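Local coordinates for putative regulatory protein SCO4313 (PDB 2OI8) that probably acts as a TetR-family transcriptional regulator, binding DNA at control regions of genes through an N-terminal helix-turn-helix domain, at residues 60-72 / 109-123. Sequence-based numbering, arbitrary orientation.
Sequences RDELITELIRDAY and LIFGTPVPGYRAPDD
Y118 lays its ring along helix 60-84, with I64 packed over one face and the hydroxyl against T65. I64 CG2 stands 3.6 Å from the centroid of the Y118 ring, 12° off its normal, a CH-pi contact, while I68 CD1 touches Y118 CE2 at 3.6 Å. A hydrogen bond from Y118 OH to T65 OG1 (2.7 Å) anchors the phenol. T65 OG1, beside its backbone N (chi1 -67°), donates in turn to D61 O, a relay that fixes the direction of the tyrosine's bond. I110 CD1 packs against I68 CG2 and A71 CB and makes a second CH-pi contact over one face of the Y72 ring; L109 CD2 rests on L67 CB at 3.8 Å. This is the joint of the two-domain TetR fold: helix 60-84 runs from the predicted DNA-binding domain into the C-terminal domain, and the end of helix 104-111 with its following loop packs on it. Y72 OH is hydrogen-bonded to Q194 OE1 of the second subunit, so the joint borders the dimer interface. Whereas I64, T65, A71, Y72 and I110 are buried, R60, R69 and D123 on the looser, charged side are partly exposed. R69 NH2 meets D123 OD1 in a salt bridge at 2.7 Å; the oxygen sits over the guanidinium face, so the attraction is probably mainly electrostatic, and E66 OE2, also well out of plane, extends the network. Beside the type II turn V115-Y118, R60 NH2 lies 3.2 Å from P116 O, too poorly angled for a hydrogen bond; its guanidinium pairs by charge alone with D61, whose OD1 lies at the Y118 ring edge.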
ATOM      1  N   ARG A  60      20.778 -12.613  -0.710  1.00 13.21           N
ATOM      2  CA  ARG A  60      19.554 -11.993  -1.157  1.00 13.41           C
ATOM      3  C   ARG A  60      19.225 -10.664  -0.464  1.00 12.82           C
ATOM      4  O   ARG A  60      18.635  -9.769  -1.078  1.00 11.96           O
ATOM      5  CB  ARG A  60      18.384 -12.986  -1.016  1.00 13.81           C
ATOM      6  CG  ARG A  60      16.956 -12.391  -1.261  1.00 15.25           C
ATOM      7  CD  ARG A  60      15.877 -13.437  -0.971  1.00 15.34           C
ATOM      8  NE  ARG A  60      14.783 -12.965  -0.101  1.00 19.05           N
ATOM      9  CZ  ARG A  60      14.875 -12.891   1.226  1.00 20.09           C
ATOM     10  NH1 ARG A  60      16.006 -13.211   1.832  1.00 22.79           N
ATOM     11  NH2 ARG A  60      13.857 -12.487   1.960  1.00 21.81           N
ATOM     12  N   ASP A  61      19.578 -10.531   0.810  1.00 12.71           N
ATOM     13  CA  ASP A  61      19.192  -9.315   1.541  1.00 12.53           C
ATOM     14  C   ASP A  61      20.026  -8.136   1.096  1.00 11.74           C
ATOM     15  O   ASP A  61      19.506  -7.035   0.971  1.00 12.23           O
ATOM     16  CB  ASP A  61      19.285  -9.496   3.058  1.00 13.17           C
ATOM     17  CG  ASP A  61      18.174 -10.390   3.622  1.00 13.84           C
ATOM     18  OD1 ASP A  61      17.131 -10.582   2.950  1.00 12.64           O
ATOM     19  OD2 ASP A  61      18.369 -10.911   4.746  1.00 16.55           O
ATOM     20  N   GLU A  62      21.308  -8.383   0.847  1.00 10.38           N
ATOM     21  CA  GLU A  62      22.197  -7.395   0.236  1.00  9.88           C
ATOM     22  C   GLU A  62      21.679  -6.881  -1.108  1.00  8.79           C
ATOM     23  O   GLU A  62      21.784  -5.689  -1.409  1.00  8.51           O
ATOM     24  CB  GLU A  62      23.587  -7.981   0.026  1.00  9.87           C
ATOM     25  CG  GLU A  62      24.476  -7.909   1.236  1.00 11.46           C
ATOM     26  CD  GLU A  62      25.945  -7.935   0.863  1.00 14.70           C
ATOM     27  OE1 GLU A  62      26.295  -7.645  -0.320  1.00 14.03           O
ATOM     28  OE2 GLU A  62      26.754  -8.239   1.768  1.00 16.30           O
ATOM     29  N   LEU A  63      21.133  -7.789  -1.912  1.00  7.38           N
ATOM     30  CA  LEU A  63      20.562  -7.416  -3.171  1.00  6.27           C
ATOM     31  C   LEU A  63      19.288  -6.629  -2.932  1.00  6.45           C
ATOM     32  O   LEU A  63      19.107  -5.576  -3.532  1.00  5.91           O
ATOM     33  CB  LEU A  63      20.281  -8.639  -4.031  1.00  5.79           C
ATOM     34  CG  LEU A  63      19.578  -8.318  -5.356  1.00  5.63           C
ATOM     35  CD1 LEU A  63      20.363  -7.331  -6.264  1.00  2.77           C
ATOM     36  CD2 LEU A  63      19.298  -9.608  -6.099  1.00  7.09           C
ATOM     37  N   ILE A  64      18.415  -7.124  -2.049  1.00  6.85           N
ATOM     38  CA  ILE A  64      17.162  -6.433  -1.766  1.00  7.31           C
ATOM     39  C   ILE A  64      17.507  -5.026  -1.301  1.00  7.74           C
ATOM     40  O   ILE A  64      16.995  -4.029  -1.855  1.00  7.32           O
ATOM     41  CB  ILE A  64      16.334  -7.119  -0.647  1.00  7.91           C
ATOM     42  CG1 ILE A  64      15.825  -8.521  -1.041  1.00  7.51           C
ATOM     43  CG2 ILE A  64      15.206  -6.188  -0.163  1.00  7.62           C
ATOM     44  CD1 ILE A  64      14.853  -8.529  -2.154  1.00 11.31           C
ATOM     45  N   THR A  65      18.410  -4.960  -0.312  1.00  7.52           N
ATOM     46  CA  THR A  65      18.823  -3.701   0.283  1.00  8.19           C
ATOM     47  C   THR A  65      19.157  -2.688  -0.793  1.00  9.25           C
ATOM     48  O   THR A  65      18.652  -1.579  -0.725  1.00 10.09           O
ATOM     49  CB  THR A  65      20.003  -3.865   1.251  1.00  7.92           C
ATOM     50  OG1 THR A  65      19.578  -4.614   2.393  1.00  7.96           O
ATOM     51  CG2 THR A  65      20.521  -2.519   1.717  1.00  7.20           C
ATOM     52  N   GLU A  66      19.978  -3.079  -1.775  1.00 10.03           N
ATOM     53  CA  GLU A  66      20.389  -2.191  -2.881  1.00 10.95           C
ATOM     54  C   GLU A  66      19.232  -1.752  -3.792  1.00 10.72           C
ATOM     55  O   GLU A  66      19.201  -0.603  -4.276  1.00 10.64           O
ATOM     56  CB  GLU A  66      21.503  -2.822  -3.738  1.00 10.78           C
ATOM     57  CG  GLU A  66      22.940  -2.584  -3.236  1.00 14.72           C
ATOM     58  CD  GLU A  66      23.144  -1.191  -2.611  1.00 18.11           C
ATOM     59  OE1 GLU A  66      23.071  -0.180  -3.349  1.00 21.38           O
ATOM     60  OE2 GLU A  66      23.369  -1.106  -1.379  1.00 18.20           O
ATOM     61  N   LEU A  67      18.315  -2.679  -4.061  1.00 10.38           N
ATOM     62  CA  LEU A  67      17.111  -2.349  -4.815  1.00 10.28           C
ATOM     63  C   LEU A  67      16.271  -1.325  -4.031  1.00 10.59           C
ATOM     64  O   LEU A  67      15.841  -0.324  -4.592  1.00 10.31           O
ATOM     65  CB  LEU A  67      16.305  -3.610  -5.138  1.00  9.78           C
ATOM     66  CG  LEU A  67      16.953  -4.706  -6.002  1.00  8.29           C
ATOM     67  CD1 LEU A  67      15.971  -5.847  -6.128  1.00  5.55           C
ATOM     68  CD2 LEU A  67      17.394  -4.218  -7.397  1.00  6.11           C
ATOM     69  N   ILE A  68      16.082  -1.554  -2.732  1.00 11.32           N
ATOM     70  CA  ILE A  68      15.398  -0.557  -1.872  1.00 12.14           C
ATOM     71  C   ILE A  68      16.073   0.846  -1.900  1.00 13.11           C
ATOM     72  O   ILE A  68      15.385   1.860  -2.077  1.00 13.61           O
ATOM     73  CB  ILE A  68      15.135  -1.093  -0.421  1.00 11.88           C
ATOM     74  CG1 ILE A  68      14.068  -2.180  -0.450  1.00 10.09           C
ATOM     75  CG2 ILE A  68      14.633   0.001   0.505  1.00 11.36           C
ATOM     76  CD1 ILE A  68      14.001  -3.004   0.796  1.00  7.29           C
ATOM     77  N   ARG A  69      17.401   0.887  -1.782  1.00 13.92           N
ATOM     78  CA  ARG A  69      18.202   2.132  -1.851  1.00 15.10           C
ATOM     79  C   ARG A  69      18.019   2.859  -3.190  1.00 14.49           C
ATOM     80  O   ARG A  69      17.824   4.093  -3.222  1.00 14.84           O
ATOM     81  CB  ARG A  69      19.693   1.810  -1.611  1.00 14.94           C
ATOM     82  CG  ARG A  69      20.642   3.016  -1.382  1.00 17.37           C
ATOM     83  CD  ARG A  69      22.089   2.614  -0.865  1.00 17.66           C
ATOM     84  NE  ARG A  69      22.051   1.561   0.167  1.00 22.99           N
ATOM     85  CZ  ARG A  69      22.805   1.517   1.270  1.00 25.31           C
ATOM     86  NH1 ARG A  69      23.679   2.486   1.548  1.00 26.49           N
ATOM     87  NH2 ARG A  69      22.662   0.500   2.122  1.00 25.37           N
ATOM     88  N   ASP A  70      18.076   2.085  -4.279  1.00 13.62           N
ATOM     89  CA  ASP A  70      17.892   2.584  -5.636  1.00 12.87           C
ATOM     90  C   ASP A  70      16.514   3.170  -5.792  1.00 12.56           C
ATOM     91  O   ASP A  70      16.348   4.197  -6.447  1.00 12.04           O
ATOM     92  CB  ASP A  70      18.039   1.453  -6.667  1.00 13.01           C
ATOM     93  CG  ASP A  70      19.487   1.126  -6.996  1.00 13.67           C
ATOM     94  OD1 ASP A  70      20.401   1.856  -6.558  1.00 14.07           O
ATOM     95  OD2 ASP A  70      19.719   0.134  -7.715  1.00 15.10           O
ATOM     96  N   ALA A  71      15.528   2.504  -5.191  1.00 12.27           N
ATOM     97  CA  ALA A  71      14.129   2.939  -5.286  1.00 12.65           C
ATOM     98  C   ALA A  71      13.949   4.309  -4.620  1.00 12.97           C
ATOM     99  O   ALA A  71      13.440   5.244  -5.254  1.00 13.07           O
ATOM    100  CB  ALA A  71      13.159   1.879  -4.698  1.00 11.72           C
ATOM    101  N   TYR A  72      14.401   4.424  -3.368  1.00 13.39           N
ATOM    102  CA  TYR A  72      14.361   5.689  -2.620  1.00 13.72           C
ATOM    103  C   TYR A  72      15.077   6.798  -3.354  1.00 14.22           C
ATOM    104  O   TYR A  72      14.598   7.938  -3.373  1.00 14.29           O
ATOM    105  CB  TYR A  72      14.978   5.537  -1.228  1.00 13.28           C
ATOM    106  CG  TYR A  72      14.041   4.909  -0.228  1.00 12.82           C
ATOM    107  CD1 TYR A  72      12.818   5.511   0.078  1.00 11.91           C
ATOM    108  CD2 TYR A  72      14.371   3.720   0.423  1.00 13.45           C
ATOM    109  CE1 TYR A  72      11.942   4.944   0.991  1.00 11.17           C
ATOM    110  CE2 TYR A  72      13.500   3.142   1.356  1.00 13.09           C
ATOM    111  CZ  TYR A  72      12.285   3.768   1.632  1.00 13.20           C
ATOM    112  OH  TYR A  72      11.402   3.225   2.548  1.00 14.03           O
ATOM    113  N   LEU A 109       7.895  -2.033  -3.826  1.00 10.15           N
ATOM    114  CA  LEU A 109       9.032  -2.522  -3.073  1.00 10.70           C
ATOM    115  C   LEU A 109       9.238  -1.620  -1.818  1.00 11.03           C
ATOM    116  O   LEU A 109       9.587  -2.103  -0.747  1.00 11.26           O
ATOM    117  CB  LEU A 109      10.263  -2.590  -3.990  1.00 10.95           C
ATOM    118  CG  LEU A 109      11.530  -3.261  -3.432  1.00 12.18           C
ATOM    119  CD1 LEU A 109      11.455  -4.810  -3.351  1.00 10.65           C
ATOM    120  CD2 LEU A 109      12.743  -2.819  -4.219  1.00  8.84           C
ATOM    121  N   ILE A 110       8.991  -0.317  -1.947  1.00 11.00           N
ATOM    122  CA  ILE A 110       9.021   0.588  -0.791  1.00 10.78           C
ATOM    123  C   ILE A 110       7.676   0.574  -0.036  1.00 10.20           C
ATOM    124  O   ILE A 110       7.640   0.386   1.174  1.00 10.43           O
ATOM    125  CB  ILE A 110       9.283   2.094  -1.208  1.00 12.04           C
ATOM    126  CG1 ILE A 110      10.597   2.257  -1.955  1.00 11.38           C
ATOM    127  CG2 ILE A 110       9.192   3.036   0.037  1.00 11.93           C
ATOM    128  CD1 ILE A 110      11.640   1.352  -1.323  1.00 15.69           C
ATOM    129  N   PHE A 111       6.576   0.818  -0.754  1.00  9.06           N
ATOM    130  CA  PHE A 111       5.313   1.159  -0.097  1.00  8.20           C
ATOM    131  C   PHE A 111       4.316   0.021   0.045  1.00  7.64           C
ATOM    132  O   PHE A 111       3.262   0.198   0.627  1.00  7.76           O
ATOM    133  CB  PHE A 111       4.677   2.379  -0.769  1.00  7.54           C
ATOM    134  CG  PHE A 111       5.529   3.628  -0.677  1.00  7.60           C
ATOM    135  CD1 PHE A 111       5.588   4.370   0.507  1.00  8.95           C
ATOM    136  CD2 PHE A 111       6.299   4.052  -1.761  1.00  8.20           C
ATOM    137  CE1 PHE A 111       6.385   5.555   0.608  1.00  9.64           C
ATOM    138  CE2 PHE A 111       7.100   5.223  -1.678  1.00  8.79           C
ATOM    139  CZ  PHE A 111       7.144   5.970  -0.486  1.00  8.64           C
ATOM    140  N   GLY A 112       4.664  -1.145  -0.473  1.00  7.51           N
ATOM    141  CA  GLY A 112       3.750  -2.250  -0.548  1.00  7.89           C
ATOM    142  C   GLY A 112       4.066  -3.309   0.484  1.00  8.99           C
ATOM    143  O   GLY A 112       4.557  -3.021   1.587  1.00  9.47           O
ATOM    144  N   THR A 113       3.756  -4.545   0.131  1.00  9.00           N
ATOM    145  CA  THR A 113       3.898  -5.654   1.035  1.00  9.02           C
ATOM    146  C   THR A 113       5.365  -5.878   1.398  1.00  9.77           C
ATOM    147  O   THR A 113       6.195  -6.090   0.523  1.00  9.24           O
ATOM    148  CB  THR A 113       3.288  -6.897   0.383  1.00  9.43           C
ATOM    149  OG1 THR A 113       1.973  -6.559  -0.089  1.00  7.34           O
ATOM    150  CG2 THR A 113       3.236  -8.088   1.373  1.00  7.67           C
ATOM    151  N   PRO A 114       5.684  -5.858   2.702  1.00 10.76           N
ATOM    152  CA  PRO A 114       7.070  -6.038   3.141  1.00 11.95           C
ATOM    153  C   PRO A 114       7.617  -7.394   2.667  1.00 13.40           C
ATOM    154  O   PRO A 114       6.849  -8.348   2.493  1.00 13.32           O
ATOM    155  CB  PRO A 114       6.970  -6.063   4.676  1.00 12.06           C
ATOM    156  CG  PRO A 114       5.580  -5.666   5.044  1.00 11.09           C
ATOM    157  CD  PRO A 114       4.724  -5.757   3.815  1.00 10.67           C
ATOM    158  N   VAL A 115       8.926  -7.506   2.470  1.00 14.96           N
ATOM    159  CA  VAL A 115       9.462  -8.785   2.036  1.00 16.64           C
ATOM    160  C   VAL A 115       9.702  -9.659   3.259  1.00 18.16           C
ATOM    161  O   VAL A 115      10.414  -9.258   4.168  1.00 18.14           O
ATOM    162  CB  VAL A 115      10.718  -8.618   1.178  1.00 16.71           C
ATOM    163  CG1 VAL A 115      11.233  -9.978   0.732  1.00 16.40           C
ATOM    164  CG2 VAL A 115      10.400  -7.737  -0.002  1.00 15.68           C
ATOM    165  N   PRO A 116       9.048 -10.837   3.307  1.00 20.21           N
ATOM    166  CA  PRO A 116       9.113 -11.715   4.480  1.00 21.17           C
ATOM    167  C   PRO A 116      10.521 -12.142   4.733  1.00 22.30           C
ATOM    168  O   PRO A 116      11.224 -12.518   3.800  1.00 22.49           O
ATOM    169  CB  PRO A 116       8.298 -12.935   4.059  1.00 21.31           C
ATOM    170  CG  PRO A 116       7.390 -12.435   3.007  1.00 21.05           C
ATOM    171  CD  PRO A 116       8.187 -11.408   2.254  1.00 20.31           C
ATOM    172  N   GLY A 117      10.924 -12.069   5.996  1.00 23.74           N
ATOM    173  CA  GLY A 117      12.254 -12.493   6.411  1.00 25.02           C
ATOM    174  C   GLY A 117      13.304 -11.394   6.320  1.00 26.06           C
ATOM    175  O   GLY A 117      14.317 -11.452   7.035  1.00 26.43           O
ATOM    176  N   TYR A 118      13.066 -10.396   5.460  1.00 25.91           N
ATOM    177  CA  TYR A 118      14.045  -9.344   5.215  1.00 26.40           C
ATOM    178  C   TYR A 118      13.991  -8.240   6.267  1.00 28.40           C
ATOM    179  O   TYR A 118      12.940  -7.617   6.471  1.00 28.50           O
ATOM    180  CB  TYR A 118      13.853  -8.730   3.814  1.00 24.74           C
ATOM    181  CG  TYR A 118      14.668  -7.478   3.592  1.00 21.88           C
ATOM    182  CD1 TYR A 118      16.008  -7.554   3.234  1.00 20.05           C
ATOM    183  CD2 TYR A 118      14.106  -6.217   3.761  1.00 20.11           C
ATOM    184  CE1 TYR A 118      16.777  -6.412   3.038  1.00 19.81           C
ATOM    185  CE2 TYR A 118      14.857  -5.060   3.561  1.00 20.25           C
ATOM    186  CZ  TYR A 118      16.203  -5.164   3.195  1.00 21.23           C
ATOM    187  OH  TYR A 118      16.970  -4.029   3.006  1.00 19.85           O
ATOM    188  N   ARG A 119      15.129  -7.982   6.914  1.00 30.92           N
ATOM    189  CA  ARG A 119      15.266  -6.808   7.786  1.00 33.60           C
ATOM    190  C   ARG A 119      16.291  -5.853   7.180  1.00 35.02           C
ATOM    191  O   ARG A 119      17.416  -6.255   6.876  1.00 35.40           O
ATOM    192  CB  ARG A 119      15.679  -7.207   9.211  1.00 33.82           C
ATOM    193  CG  ARG A 119      14.756  -8.220   9.894  1.00 35.49           C
ATOM    194  CD  ARG A 119      15.576  -9.345  10.531  1.00 38.40           C
ATOM    195  NE  ARG A 119      16.333  -8.887  11.702  1.00 41.12           N
ATOM    196  CZ  ARG A 119      17.575  -9.264  12.003  1.00 41.78           C
ATOM    197  NH1 ARG A 119      18.235 -10.102  11.207  1.00 42.64           N
ATOM    198  NH2 ARG A 119      18.167  -8.788  13.095  1.00 41.14           N
ATOM    199  N   ALA A 120      15.888  -4.603   6.984  1.00 36.84           N
ATOM    200  CA  ALA A 120      16.749  -3.588   6.379  1.00 38.77           C
ATOM    201  C   ALA A 120      17.852  -3.097   7.328  1.00 40.34           C
ATOM    202  O   ALA A 120      17.710  -3.195   8.556  1.00 40.53           O
ATOM    203  CB  ALA A 120      15.897  -2.400   5.885  1.00 38.71           C
ATOM    204  N   PRO A 121      18.966  -2.581   6.766  1.00 41.79           N
ATOM    205  CA  PRO A 121      19.879  -1.793   7.592  1.00 42.94           C
ATOM    206  C   PRO A 121      19.262  -0.408   7.840  1.00 44.22           C
ATOM    207  O   PRO A 121      18.536   0.109   6.973  1.00 44.42           O
ATOM    208  CB  PRO A 121      21.140  -1.675   6.720  1.00 42.89           C
ATOM    209  CG  PRO A 121      20.924  -2.589   5.544  1.00 42.51           C
ATOM    210  CD  PRO A 121      19.448  -2.693   5.379  1.00 41.74           C
ATOM    211  N   ASP A 122      19.549   0.180   9.002  1.00 45.50           N
ATOM    212  CA  ASP A 122      18.959   1.463   9.431  1.00 46.77           C
ATOM    213  C   ASP A 122      18.998   2.605   8.397  1.00 47.70           C
ATOM    214  O   ASP A 122      18.216   3.562   8.498  1.00 47.71           O
ATOM    215  CB  ASP A 122      19.616   1.936  10.735  1.00 46.70           C
ATOM    216  CG  ASP A 122      19.839   0.805  11.722  1.00 46.78           C
ATOM    217  OD1 ASP A 122      18.860   0.163  12.161  1.00 46.70           O
ATOM    218  OD2 ASP A 122      21.008   0.558  12.065  1.00 47.35           O
ATOM    219  N   ASP A 123      19.892   2.495   7.409  1.00 49.00           N
ATOM    220  CA  ASP A 123      20.104   3.550   6.397  1.00 50.18           C
ATOM    221  C   ASP A 123      19.149   3.523   5.188  1.00 50.97           C
ATOM    222  O   ASP A 123      19.376   4.227   4.189  1.00 51.23           O
ATOM    223  CB  ASP A 123      21.577   3.592   5.938  1.00 50.15           C
ATOM    224  CG  ASP A 123      22.001   2.341   5.182  1.00 50.71           C
ATOM    225  OD1 ASP A 123      21.650   2.213   3.984  1.00 50.72           O
ATOM    226  OD2 ASP A 123      22.704   1.495   5.780  1.00 51.19           O
TER